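Local coordinates for adenosine kinase, putative (PDB 3OTX), which probably phosphorylates adenosine and related nucleosides with ATP, producing the monophosphate in the purine salvage pathway, at residues A[82-86]-A[108-112]. The protein carries 1 engineered substitution. Numbering follows the deposited sequence.
Sequences KGKFV and EGIVM
Two neighbouring parallel strands of the large sheet of the ribokinase-like (PfkB) fold, 86-89 and 111-116, begin here, with a water bridging the two backbones where their leading loops separate. G109 ends helix 96-108 in a Schellman motif; its positive phi (104/7) leaves no room for a CB, which would also collide with K82 CB, itself 3.8 Å from G109 CA. K82 (m) extends along the helix end, CG 3.5 Å from E108 O, while the carboxylate of E108 forms a salt bridge with R72 of helix 66-76. G83, also at positive phi (81/-8), donates from N to G109 O (2.8 Å). The chain then swings out through K84 and F85 and returns at V86, its O accepting from V111 N (3.0 Å, 164°), the first parallel-sheet bond. V86 CG1 and I110 CG2 meet at 4.3 Å. Into the gap, F85 N donates to water 1 (2.9 Å); with more acceptors in reach than protons, that water is placed to donate to V86 O at 3.0 Å and G109 O at 2.7 Å.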
ATOM      1  N   LYS A  82       0.849  16.691 -12.387  1.00 19.44           N
ATOM      2  CA  LYS A  82      -0.022  16.979 -11.247  1.00 19.56           C
ATOM      3  C   LYS A  82      -1.426  17.215 -11.762  1.00 18.04           C
ATOM      4  O   LYS A  82      -1.620  17.897 -12.776  1.00 20.22           O
ATOM      5  CB  LYS A  82       0.474  18.189 -10.457  1.00 21.05           C
ATOM      6  CG  LYS A  82       1.774  17.925  -9.735  1.00 21.28           C
ATOM      7  CD  LYS A  82       2.180  19.095  -8.842  1.00 26.84           C
ATOM      8  CE  LYS A  82       3.581  18.850  -8.319  1.00 42.66           C
ATOM      9  NZ  LYS A  82       4.126  20.034  -7.601  1.00 53.40           N
ATOM     10  N   GLY A  83      -2.391  16.599 -11.101  1.00 16.91           N
ATOM     11  CA  GLY A  83      -3.799  16.702 -11.492  1.00 20.23           C
ATOM     12  C   GLY A  83      -4.177  15.776 -12.630  1.00 23.23           C
ATOM     13  O   GLY A  83      -5.366  15.681 -12.969  1.00 25.14           O
ATOM     14  N   LYS A  84      -3.175  15.109 -13.233  1.00 18.38           N
ATOM     15  CA  LYS A  84      -3.351  14.378 -14.475  1.00 19.58           C
ATOM     16  C   LYS A  84      -2.823  12.971 -14.418  1.00 19.63           C
ATOM     17  O   LYS A  84      -2.575  12.373 -15.474  1.00 25.57           O
ATOM     18  CB  LYS A  84      -2.628  15.078 -15.642  1.00 20.76           C
ATOM     19  CG  LYS A  84      -3.010  16.528 -15.913  1.00 29.59           C
ATOM     20  CD  LYS A  84      -2.177  17.029 -17.095  1.00 40.26           C
ATOM     21  CE  LYS A  84      -2.239  18.536 -17.231  1.00 47.67           C
ATOM     22  NZ  LYS A  84      -1.104  19.030 -18.056  1.00 47.77           N
ATOM     23  N   PHE A  85      -2.622  12.440 -13.214  1.00 14.48           N
ATOM     24  CA  PHE A  85      -1.962  11.139 -13.106  1.00 15.76           C
ATOM     25  C   PHE A  85      -2.693  10.196 -12.159  1.00 14.84           C
ATOM     26  O   PHE A  85      -3.351   9.257 -12.616  1.00 15.12           O
ATOM     27  CB  PHE A  85      -0.477  11.341 -12.760  1.00 17.12           C
ATOM     28  CG  PHE A  85       0.303  10.074 -12.591  1.00 13.51           C
ATOM     29  CD1 PHE A  85       0.042   8.939 -13.343  1.00 16.13           C
ATOM     30  CD2 PHE A  85       1.320  10.024 -11.639  1.00 16.61           C
ATOM     31  CE1 PHE A  85       0.786   7.754 -13.120  1.00 15.67           C
ATOM     32  CE2 PHE A  85       2.076   8.839 -11.426  1.00 19.48           C
ATOM     33  CZ  PHE A  85       1.822   7.723 -12.174  1.00 16.99           C
ATOM     34  N   VAL A  86      -2.632  10.444 -10.855  1.00 12.32           N
ATOM     35  CA  VAL A  86      -3.243   9.562  -9.878  1.00 13.30           C
ATOM     36  C   VAL A  86      -4.547  10.111  -9.312  1.00 12.24           C
ATOM     37  O   VAL A  86      -4.652  11.300  -8.999  1.00 13.40           O
ATOM     38  CB  VAL A  86      -2.274   9.311  -8.675  1.00 14.50           C
ATOM     39  CG1 VAL A  86      -2.951   8.436  -7.582  1.00 16.76           C
ATOM     40  CG2 VAL A  86      -0.936   8.729  -9.117  1.00 17.75           C
ATOM     41  N   GLU A 108      -0.058  18.057  -3.592  1.00 13.30           N
ATOM     42  CA  GLU A 108       0.933  17.286  -4.378  1.00 15.12           C
ATOM     43  C   GLU A 108       0.448  16.908  -5.779  1.00 17.55           C
ATOM     44  O   GLU A 108       1.245  16.419  -6.581  1.00 17.59           O
ATOM     45  CB  GLU A 108       1.458  16.091  -3.592  1.00 15.25           C
ATOM     46  CG  GLU A 108       2.332  16.588  -2.436  1.00 20.36           C
ATOM     47  CD  GLU A 108       2.574  15.567  -1.376  1.00 19.36           C
ATOM     48  OE1 GLU A 108       2.366  14.382  -1.635  1.00 15.66           O
ATOM     49  OE2 GLU A 108       3.006  15.976  -0.281  1.00 20.48           O
ATOM     50  N   GLY A 109      -0.829  17.153  -6.082  1.00 15.29           N
ATOM     51  CA  GLY A 109      -1.351  16.879  -7.450  1.00 17.12           C
ATOM     52  C   GLY A 109      -2.194  15.613  -7.550  1.00 15.28           C
ATOM     53  O   GLY A 109      -2.567  15.214  -8.653  1.00 15.92           O
ATOM     54  N   ILE A 110      -2.494  14.970  -6.428  1.00 13.58           N
ATOM     55  CA  ILE A 110      -3.383  13.820  -6.448  1.00 13.69           C
ATOM     56  C   ILE A 110      -4.824  14.302  -6.538  1.00 14.97           C
ATOM     57  O   ILE A 110      -5.207  15.251  -5.843  1.00 15.14           O
ATOM     58  CB  ILE A 110      -3.180  12.937  -5.200  1.00 13.14           C
ATOM     59  CG1 ILE A 110      -1.738  12.374  -5.232  1.00 17.92           C
ATOM     60  CG2 ILE A 110      -4.221  11.786  -5.116  1.00 13.33           C
ATOM     61  CD1 ILE A 110      -1.260  12.015  -3.943  1.00 23.33           C
ATOM     62  N   VAL A 111      -5.617  13.667  -7.399  1.00 14.89           N
ATOM     63  CA  VAL A 111      -7.050  13.935  -7.396  1.00 15.02           C
ATOM     64  C   VAL A 111      -7.655  13.078  -6.289  1.00 13.32           C
ATOM     65  O   VAL A 111      -7.519  11.857  -6.276  1.00 12.49           O
ATOM     66  CB  VAL A 111      -7.688  13.605  -8.757  1.00 15.96           C
ATOM     67  CG1 VAL A 111      -9.208  13.869  -8.685  1.00 15.85           C
ATOM     68  CG2 VAL A 111      -7.016  14.436  -9.841  1.00 17.98           C
ATOM     69  N   MET A 112      -8.280  13.737  -5.321  1.00 11.64           N
ATOM     70  CA  MET A 112      -8.796  13.050  -4.139  1.00 11.81           C
ATOM     71  C   MET A 112     -10.305  12.854  -4.247  1.00 13.84           C
ATOM     72  O   MET A 112     -11.088  13.707  -3.857  1.00 16.39           O
ATOM     73  CB  MET A 112      -8.432  13.844  -2.864  1.00 14.27           C
ATOM     74  CG  MET A 112      -6.958  13.760  -2.531  1.00 13.81           C
ATOM     75  SD  MET A 112      -6.443  12.112  -2.014  1.00 14.35           S
ATOM     76  CE  MET A 112      -6.817  12.111  -0.238  1.00 12.32           C
TER
HETATM   77  O   HOH W   1      -3.228  13.378 -10.556  1.00 15.79           O